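Local coordinates for hypothetical protein PAE2307 (Pyrobaculum aerophilum, PDB 1WVQ), which belongs to a family of adenosine-specific kinases and carries a stably phosphorylated histidine, at the interface of chains A and B. Residues are numbered along the deposited sequence; one frame, centred on the assembly and turned at random. Chains: chain A/B, hypothetical protein PAE2307.

Contact 1: the interface of chains A and B. Residues chain A 125, 134-135; chain B 123, 135-136.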
ATOM      1  N   ALA A 125      13.088 -21.152  19.042  1.00 12.51           N
ATOM      2  CA  ALA A 125      12.538 -22.341  19.661  1.00 12.22           C
ATOM      3  C   ALA A 125      12.800 -23.535  18.756  1.00 13.19           C
ATOM      4  O   ALA A 125      12.565 -23.477  17.550  1.00 12.69           O
ATOM      5  CB  ALA A 125      11.041 -22.179  19.885  1.00 13.70           C
ATOM      6  N   VAL A 134      11.251 -18.652  15.089  1.00 11.35           N
ATOM      7  CA  VAL A 134      11.547 -17.459  15.869  1.00 11.08           C
ATOM      8  C   VAL A 134      10.416 -17.119  16.831  1.00 11.63           C
ATOM      9  O   VAL A 134       9.273 -16.925  16.420  1.00 12.04           O
ATOM     10  CB  VAL A 134      11.801 -16.245  14.945  1.00 10.70           C
ATOM     11  CG1 VAL A 134      11.962 -14.976  15.771  1.00 10.82           C
ATOM     12  CG2 VAL A 134      13.044 -16.487  14.105  1.00 10.92           C
ATOM     13  N   VAL A 135      10.744 -17.049  18.116  1.00 12.35           N
ATOM     14  CA  VAL A 135       9.770 -16.716  19.148  1.00 13.37           C
ATOM     15  C   VAL A 135       9.644 -15.200  19.251  1.00 14.43           C
ATOM     16  O   VAL A 135       8.544 -14.665  19.388  1.00 17.14           O
ATOM     17  CB  VAL A 135      10.198 -17.273  20.529  1.00 14.78           C
ATOM     18  CG1 VAL A 135       9.297 -16.712  21.629  1.00 15.89           C
ATOM     19  CG2 VAL A 135      10.137 -18.790  20.514  1.00 16.95           C
TER
ATOM     20  N   ILE B 123       3.227 -22.683  17.917  1.00 12.88           N
ATOM     21  CA  ILE B 123       3.550 -22.752  19.332  1.00 12.84           C
ATOM     22  C   ILE B 123       2.558 -21.836  20.023  1.00 12.77           C
ATOM     23  O   ILE B 123       2.491 -20.644  19.723  1.00 12.09           O
ATOM     24  CB  ILE B 123       4.984 -22.267  19.617  1.00 13.00           C
ATOM     25  CG1 ILE B 123       5.974 -23.074  18.775  1.00 14.07           C
ATOM     26  CG2 ILE B 123       5.309 -22.443  21.098  1.00 14.07           C
ATOM     27  CD1 ILE B 123       7.409 -22.627  18.915  1.00 16.01           C
ATOM     28  N   VAL B 135       2.738 -17.913  20.139  1.00 12.72           N
ATOM     29  CA  VAL B 135       4.093 -17.480  20.449  1.00 15.10           C
ATOM     30  C   VAL B 135       4.915 -17.410  19.171  1.00 16.37           C
ATOM     31  O   VAL B 135       5.678 -16.463  18.961  1.00 19.32           O
ATOM     32  CB  VAL B 135       4.767 -18.447  21.439  1.00 17.23           C
ATOM     33  CG1 VAL B 135       6.271 -18.184  21.499  1.00 19.73           C
ATOM     34  CG2 VAL B 135       4.135 -18.292  22.811  1.00 20.78           C
ATOM     35  N   GLY B 136       4.744 -18.411  18.315  1.00 13.53           N
ATOM     36  CA  GLY B 136       5.475 -18.447  17.064  1.00 13.30           C
ATOM     37  C   GLY B 136       5.103 -19.669  16.249  1.00 11.63           C
ATOM     38  O   GLY B 136       4.149 -20.379  16.576  1.00 11.50           O
TER
HETATM   39  O   HOH W   1       6.948 -15.286  16.929  1.00 17.12           O

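Contact 2: the interface of chains A and B. Residues chain A 53, 59-61, 78; chain B 143-145.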
ATOM      1  N   CYS A  53      16.431 -18.396   4.395  1.00 11.16           N
ATOM      2  CA  CYS A  53      16.440 -19.815   4.734  1.00 10.54           C
ATOM      3  C   CYS A  53      15.346 -20.600   4.015  1.00 11.06           C
ATOM      4  O   CYS A  53      14.198 -20.617   4.453  1.00 11.15           O
ATOM      5  CB  CYS A  53      16.272 -20.004   6.244  1.00 11.65           C
ATOM      6  SG  CYS A  53      17.680 -19.443   7.219  1.00 15.00           S
ATOM      7  N   ARG A  59      16.856 -26.890   0.963  1.00 10.52           N
ATOM      8  CA  ARG A  59      17.016 -26.218   2.254  1.00 10.47           C
ATOM      9  C   ARG A  59      18.318 -25.435   2.362  1.00 10.76           C
ATOM     10  O   ARG A  59      19.044 -25.538   3.352  1.00 11.22           O
ATOM     11  CB  ARG A  59      16.953 -27.252   3.382  1.00 11.15           C
ATOM     12  CG  ARG A  59      15.584 -27.877   3.550  1.00 10.36           C
ATOM     13  CD  ARG A  59      15.668 -29.205   4.293  1.00  9.96           C
ATOM     14  NE  ARG A  59      16.221 -29.083   5.639  1.00 10.33           N
ATOM     15  CZ  ARG A  59      16.401 -30.114   6.455  1.00 10.57           C
ATOM     16  NH1 ARG A  59      16.079 -31.332   6.049  1.00 11.57           N
ATOM     17  NH2 ARG A  59      16.880 -29.929   7.678  1.00 10.96           N
ATOM     18  N   LEU A  60      18.602 -24.631   1.349  1.00 10.98           N
ATOM     19  CA  LEU A  60      19.825 -23.851   1.351  1.00 11.67           C
ATOM     20  C   LEU A  60      19.606 -22.398   1.721  1.00 11.57           C
ATOM     21  O   LEU A  60      18.536 -21.830   1.478  1.00 12.14           O
ATOM     22  CB  LEU A  60      20.486 -23.908  -0.026  1.00 13.11           C
ATOM     23  CG  LEU A  60      20.877 -25.297  -0.526  1.00 13.14           C
ATOM     24  CD1 LEU A  60      21.197 -25.226  -2.005  1.00 14.18           C
ATOM     25  CD2 LEU A  60      22.056 -25.828   0.279  1.00 14.37           C
ATOM     26  N   VAL A  61      20.625 -21.807   2.332  1.00 11.85           N
ATOM     27  CA  VAL A  61      20.567 -20.396   2.668  1.00 10.71           C
ATOM     28  C   VAL A  61      20.850 -19.722   1.330  1.00 10.43           C
ATOM     29  O   VAL A  61      21.972 -19.780   0.817  1.00 11.48           O
ATOM     30  CB  VAL A  61      21.655 -20.002   3.682  1.00  9.82           C
ATOM     31  CG1 VAL A  61      21.629 -18.493   3.903  1.00 11.54           C
ATOM     32  CG2 VAL A  61      21.430 -20.735   4.993  1.00 11.28           C
ATOM     33  N   CYS A  78      21.798 -16.346   9.370  1.00 11.17           N
ATOM     34  CA  CYS A  78      20.796 -17.323   8.946  1.00 12.15           C
ATOM     35  C   CYS A  78      21.192 -18.714   9.433  1.00 12.55           C
ATOM     36  O   CYS A  78      20.345 -19.491   9.870  1.00 12.49           O
ATOM     37  CB  CYS A  78      20.652 -17.337   7.419  1.00 10.82           C
ATOM     38  SG  CYS A  78      19.507 -16.089   6.772  1.00 12.13           S
TER
ATOM     39  N   PRO B 143      18.265 -24.968   7.639  1.00 11.67           N
ATOM     40  CA  PRO B 143      19.130 -25.046   6.453  1.00 12.18           C
ATOM     41  C   PRO B 143      20.123 -26.200   6.507  1.00 12.07           C
ATOM     42  O   PRO B 143      20.674 -26.508   7.566  1.00 13.11           O
ATOM     43  CB  PRO B 143      19.863 -23.700   6.455  1.00 12.36           C
ATOM     44  CG  PRO B 143      19.011 -22.812   7.296  1.00 15.07           C
ATOM     45  CD  PRO B 143      18.494 -23.712   8.374  1.00 12.16           C
ATOM     46  N   LEU B 144      20.357 -26.816   5.354  1.00 12.35           N
ATOM     47  CA  LEU B 144      21.301 -27.923   5.236  1.00 12.50           C
ATOM     48  C   LEU B 144      22.653 -27.391   4.782  1.00 14.29           C
ATOM     49  O   LEU B 144      23.672 -28.068   4.918  1.00 14.99           O
ATOM     50  CB  LEU B 144      20.793 -28.951   4.221  1.00 13.63           C
ATOM     51  CG  LEU B 144      19.602 -29.813   4.656  1.00 12.49           C
ATOM     52  CD1 LEU B 144      19.161 -30.696   3.505  1.00 13.78           C
ATOM     53  CD2 LEU B 144      19.982 -30.656   5.861  1.00 14.49           C
ATOM     54  N   GLY B 145      22.659 -26.176   4.241  1.00 13.67           N
ATOM     55  CA  GLY B 145      23.898 -25.587   3.772  1.00 14.53           C
ATOM     56  C   GLY B 145      23.688 -24.222   3.144  1.00 13.30           C
ATOM     57  O   GLY B 145      22.593 -23.655   3.225  1.00 13.68           O
TER

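Contact 3: the interface of chains A and B. Residues chain A 25, 110-111; chain B 112-114, 137, 139.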
ATOM      1  N   GLN A  25      10.402 -12.928   8.229  1.00  7.74           N
ATOM      2  CA  GLN A  25       9.973 -14.247   7.790  1.00  8.61           C
ATOM      3  C   GLN A  25       9.206 -14.092   6.491  1.00  7.62           C
ATOM      4  O   GLN A  25       8.429 -13.153   6.329  1.00  8.26           O
ATOM      5  CB  GLN A  25       9.077 -14.888   8.852  1.00  8.13           C
ATOM      6  CG  GLN A  25       8.769 -16.364   8.631  1.00  9.70           C
ATOM      7  CD  GLN A  25       7.846 -16.900   9.708  1.00  9.22           C
ATOM      8  OE1 GLN A  25       8.179 -16.868  10.897  1.00 10.17           O
ATOM      9  NE2 GLN A  25       6.679 -17.382   9.303  1.00  9.53           N
ATOM     10  N   VAL A 110       5.945 -11.972   5.116  1.00  8.40           N
ATOM     11  CA  VAL A 110       4.796 -11.977   6.014  1.00  8.69           C
ATOM     12  C   VAL A 110       5.086 -11.384   7.389  1.00  7.84           C
ATOM     13  O   VAL A 110       4.163 -10.957   8.081  1.00  9.37           O
ATOM     14  CB  VAL A 110       4.221 -13.409   6.192  1.00  9.30           C
ATOM     15  CG1 VAL A 110       3.459 -13.815   4.933  1.00 10.91           C
ATOM     16  CG2 VAL A 110       5.341 -14.398   6.474  1.00 10.25           C
ATOM     17  N   ARG A 111       6.356 -11.348   7.785  1.00  8.34           N
ATOM     18  CA  ARG A 111       6.727 -10.798   9.088  1.00  8.57           C
ATOM     19  C   ARG A 111       8.077 -10.095   9.060  1.00  7.99           C
ATOM     20  O   ARG A 111       8.958 -10.463   8.298  1.00  8.46           O
ATOM     21  CB  ARG A 111       6.822 -11.915  10.142  1.00  9.87           C
ATOM     22  CG  ARG A 111       5.742 -12.975  10.059  1.00 10.49           C
ATOM     23  CD  ARG A 111       6.011 -14.117  11.032  1.00 10.06           C
ATOM     24  NE  ARG A 111       5.722 -13.739  12.414  1.00  9.76           N
ATOM     25  CZ  ARG A 111       5.959 -14.521  13.459  1.00  8.72           C
ATOM     26  NH1 ARG A 111       6.491 -15.721  13.280  1.00 10.41           N
ATOM     27  NH2 ARG A 111       5.658 -14.106  14.682  1.00  8.24           N
TER
ATOM     28  N   ILE B 112       0.549 -11.848  10.384  1.00  8.98           N
ATOM     29  CA  ILE B 112       0.468 -13.050   9.559  1.00  9.07           C
ATOM     30  C   ILE B 112       1.647 -13.878  10.063  1.00  9.40           C
ATOM     31  O   ILE B 112       2.801 -13.524   9.845  1.00 10.26           O
ATOM     32  CB  ILE B 112       0.629 -12.759   8.053  1.00  9.46           C
ATOM     33  CG1 ILE B 112      -0.544 -11.902   7.559  1.00 10.01           C
ATOM     34  CG2 ILE B 112       0.694 -14.084   7.283  1.00 10.08           C
ATOM     35  CD1 ILE B 112      -0.466 -11.515   6.088  1.00 10.58           C
ATOM     36  N   PHE B 113       1.346 -14.968  10.761  1.00  7.97           N
ATOM     37  CA  PHE B 113       2.372 -15.826  11.346  1.00  8.65           C
ATOM     38  C   PHE B 113       3.068 -16.732  10.344  1.00  8.92           C
ATOM     39  O   PHE B 113       4.248 -17.045  10.506  1.00  9.74           O
ATOM     40  CB  PHE B 113       1.760 -16.701  12.446  1.00  8.94           C
ATOM     41  CG  PHE B 113       1.147 -15.922  13.585  1.00  8.83           C
ATOM     42  CD1 PHE B 113       1.945 -15.181  14.449  1.00  9.48           C
ATOM     43  CD2 PHE B 113      -0.229 -15.957  13.807  1.00  9.97           C
ATOM     44  CE1 PHE B 113       1.383 -14.483  15.521  1.00  9.27           C
ATOM     45  CE2 PHE B 113      -0.800 -15.264  14.876  1.00  9.93           C
ATOM     46  CZ  PHE B 113       0.006 -14.529  15.732  1.00  9.81           C
ATOM     47  N   ALA B 114       2.336 -17.160   9.321  1.00  8.44           N
ATOM     48  CA  ALA B 114       2.900 -18.049   8.317  1.00  9.01           C
ATOM     49  C   ALA B 114       2.046 -18.165   7.063  1.00  8.79           C
ATOM     50  O   ALA B 114       0.837 -17.970   7.095  1.00  9.19           O
ATOM     51  CB  ALA B 114       3.108 -19.440   8.922  1.00 10.96           C
ATOM     52  N   VAL B 137       5.848 -19.901  15.176  1.00 10.57           N
ATOM     53  CA  VAL B 137       5.609 -21.048  14.314  1.00  9.74           C
ATOM     54  C   VAL B 137       6.940 -21.673  13.933  1.00  9.30           C
ATOM     55  O   VAL B 137       7.999 -21.062  14.067  1.00 10.93           O
ATOM     56  CB  VAL B 137       4.866 -20.660  12.997  1.00  9.98           C
ATOM     57  CG1 VAL B 137       3.525 -20.010  13.313  1.00 11.39           C
ATOM     58  CG2 VAL B 137       5.737 -19.727  12.151  1.00 12.28           C
ATOM     59  N   ASP B 139       8.138 -23.199  10.652  1.00 11.18           N
ATOM     60  CA  ASP B 139       7.836 -23.375   9.238  1.00 11.29           C
ATOM     61  C   ASP B 139       8.933 -24.131   8.500  1.00 11.04           C
ATOM     62  O   ASP B 139       9.990 -23.586   8.216  1.00 11.21           O
ATOM     63  CB  ASP B 139       7.633 -21.987   8.621  1.00 11.49           C
ATOM     64  CG  ASP B 139       7.138 -22.039   7.188  1.00 12.90           C
ATOM     65  OD1 ASP B 139       7.120 -23.130   6.584  1.00 12.31           O
ATOM     66  OD2 ASP B 139       6.770 -20.970   6.659  1.00 12.78           O
TER
HETATM   67  O   HOH W   2       3.136 -10.416  10.515  1.00  9.49           O
HETATM   68  O   HOH W   3       7.756 -18.012  14.432  1.00 10.02           O
HETATM   69  O   HOH W   4       5.945 -18.265   6.538  1.00 10.64           O

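Contact 1: the interface of chains A and B
A:Val135 and B:Val135, the same residue in two copies of the protein, meet methyl to methyl. CG1 of A:Val135 lies 3.4 Å from CG1 of B:Val135, closer than carbons normally pack, and the two side chains meet at a slant. Both valines set CG1 anti to the backbone N (chi1 170° in chain A and 166° in chain B), so the same branch is offered from each side. The match is not perfect: CG1 of B:Val135 also comes within 4.0 Å of CG2 of A:Val135, while its own CG2 makes no comparable approach. A second apolar touch is slacker, with the end methyl CD1 of B:Ile123 reaching CB of A:Ala125 at 3.8 Å; chi2 of 177° extends the isoleucine toward that methyl. The watery side is built from backbone. Water 1 gathers three carbonyls, standing 2.9 Å from O of A:Val134, 3.0 Å from O of A:Val135 and 2.7 Å from O of B:Val135. B:Gly136 borders this side more loosely, its CA 4.1 Å from O of A:Val134. The patch hides a modest 84 Å² in all. In the fold it joins strands 131-139 of both chains, with A:Ala125 on strand 120-128 and B:Ile123 on strand 120-126 beside them.

Contact 2: the interface of chains A and B
A:Arg59 turns CG to the side of its backbone N (chi1 -68°) and then bends at chi3, 61°, which lays its guanidinium group against B:Leu144. One methyl branch of that leucine, CD2, sits 3.6 Å above the guanidinium plane and over its centre, so the flat group is met on a face. The aliphatic part of the arginine joins in, with CD 3.9 Å from CD1 of B:Leu144. The backbone fixes the register. N of B:Leu144 donates to O of A:Arg59 over 2.7 Å, 163° at the hydrogen, and N of A:Val61 donates to O of B:Gly145 over 2.8 Å. The second bond is equally straight, with its donor in the carbonyl plane, and it is part of a parallel bridge pairing A:Leu60 with B:Gly145. Farther along, the ring of B:Pro143 is held by apolar groups: its CG lies 3.6 Å from SG of A:Cys53, and its CB lies 3.7 Å from CG2 of A:Val61. The proline covers one face of the pairing, while the leucine sits at its A:Arg59 end. In the fold, the B-chain loop carrying B:Pro143 and B:Leu144 leads into strand 145-146, which lies alongside the start of A-chain strand 60-65 and so extends pairing across the chains.

Contact 3: the interface of chains A and B
A:Gln25 reaches across to the backbone of B:Phe113, its amide NE2 donating to the carbonyl O at 2.7 Å. The bond is bent, 130° at the hydrogen, and the donor is tilted from the carbonyl plane. With CG anti to its own backbone N (chi1 -169°) and the chain extended beyond, the glutamine spans the gap, while CG2 of B:Val137 packs obliquely against its amide. Close by, A:Arg111 presents a guanidinium face to the edge of the B:Phe113 ring, the two planes standing 81° apart; CD1 of that ring lies 3.8 Å above the guanidinium plane, toward its rim. A:Val110 crosses B:Ile112 at about a right angle, CG1 meeting CG2 at 3.6 Å. In the second shell, NH1 of A:Arg111 donates to OE1 of A:Gln25 over 3.1 Å from above the amide plane, which probably helps fix the rotation of the glutamine amide. A methionine in place of A:Arg111 would probably leave this amide freer to turn and the ring edge of B:Phe113 without the flat group it packs against. Waters complete the outer layer: water 3 links NH1 of A:Arg111 to N and O of B:Val137, and water 2 links O of A:Val110 to B:Ile112. Water 4, 3.0 Å from NE2 of A:Gln25, also stands 2.8 Å from carboxylate OD2 of B:Asp139.

Contact 1 and contact 3 are neighbours, their C-alpha centres about 10 Å apart, and both use strand 131-139 of chain B. Contact 2 stands farther off, about 19 Å from contact 1 and 17 Å from contact 3. On the B side it uses the loop and short strand that follow strand 131-139 in sequence, so chain B touches chain A both through its sheet and through the segment that follows it. Such separated anchors probably help to fix the relative orientation of the two chains. The deposited assembly holds six copies, although the structure alone does not establish the oligomer in solution.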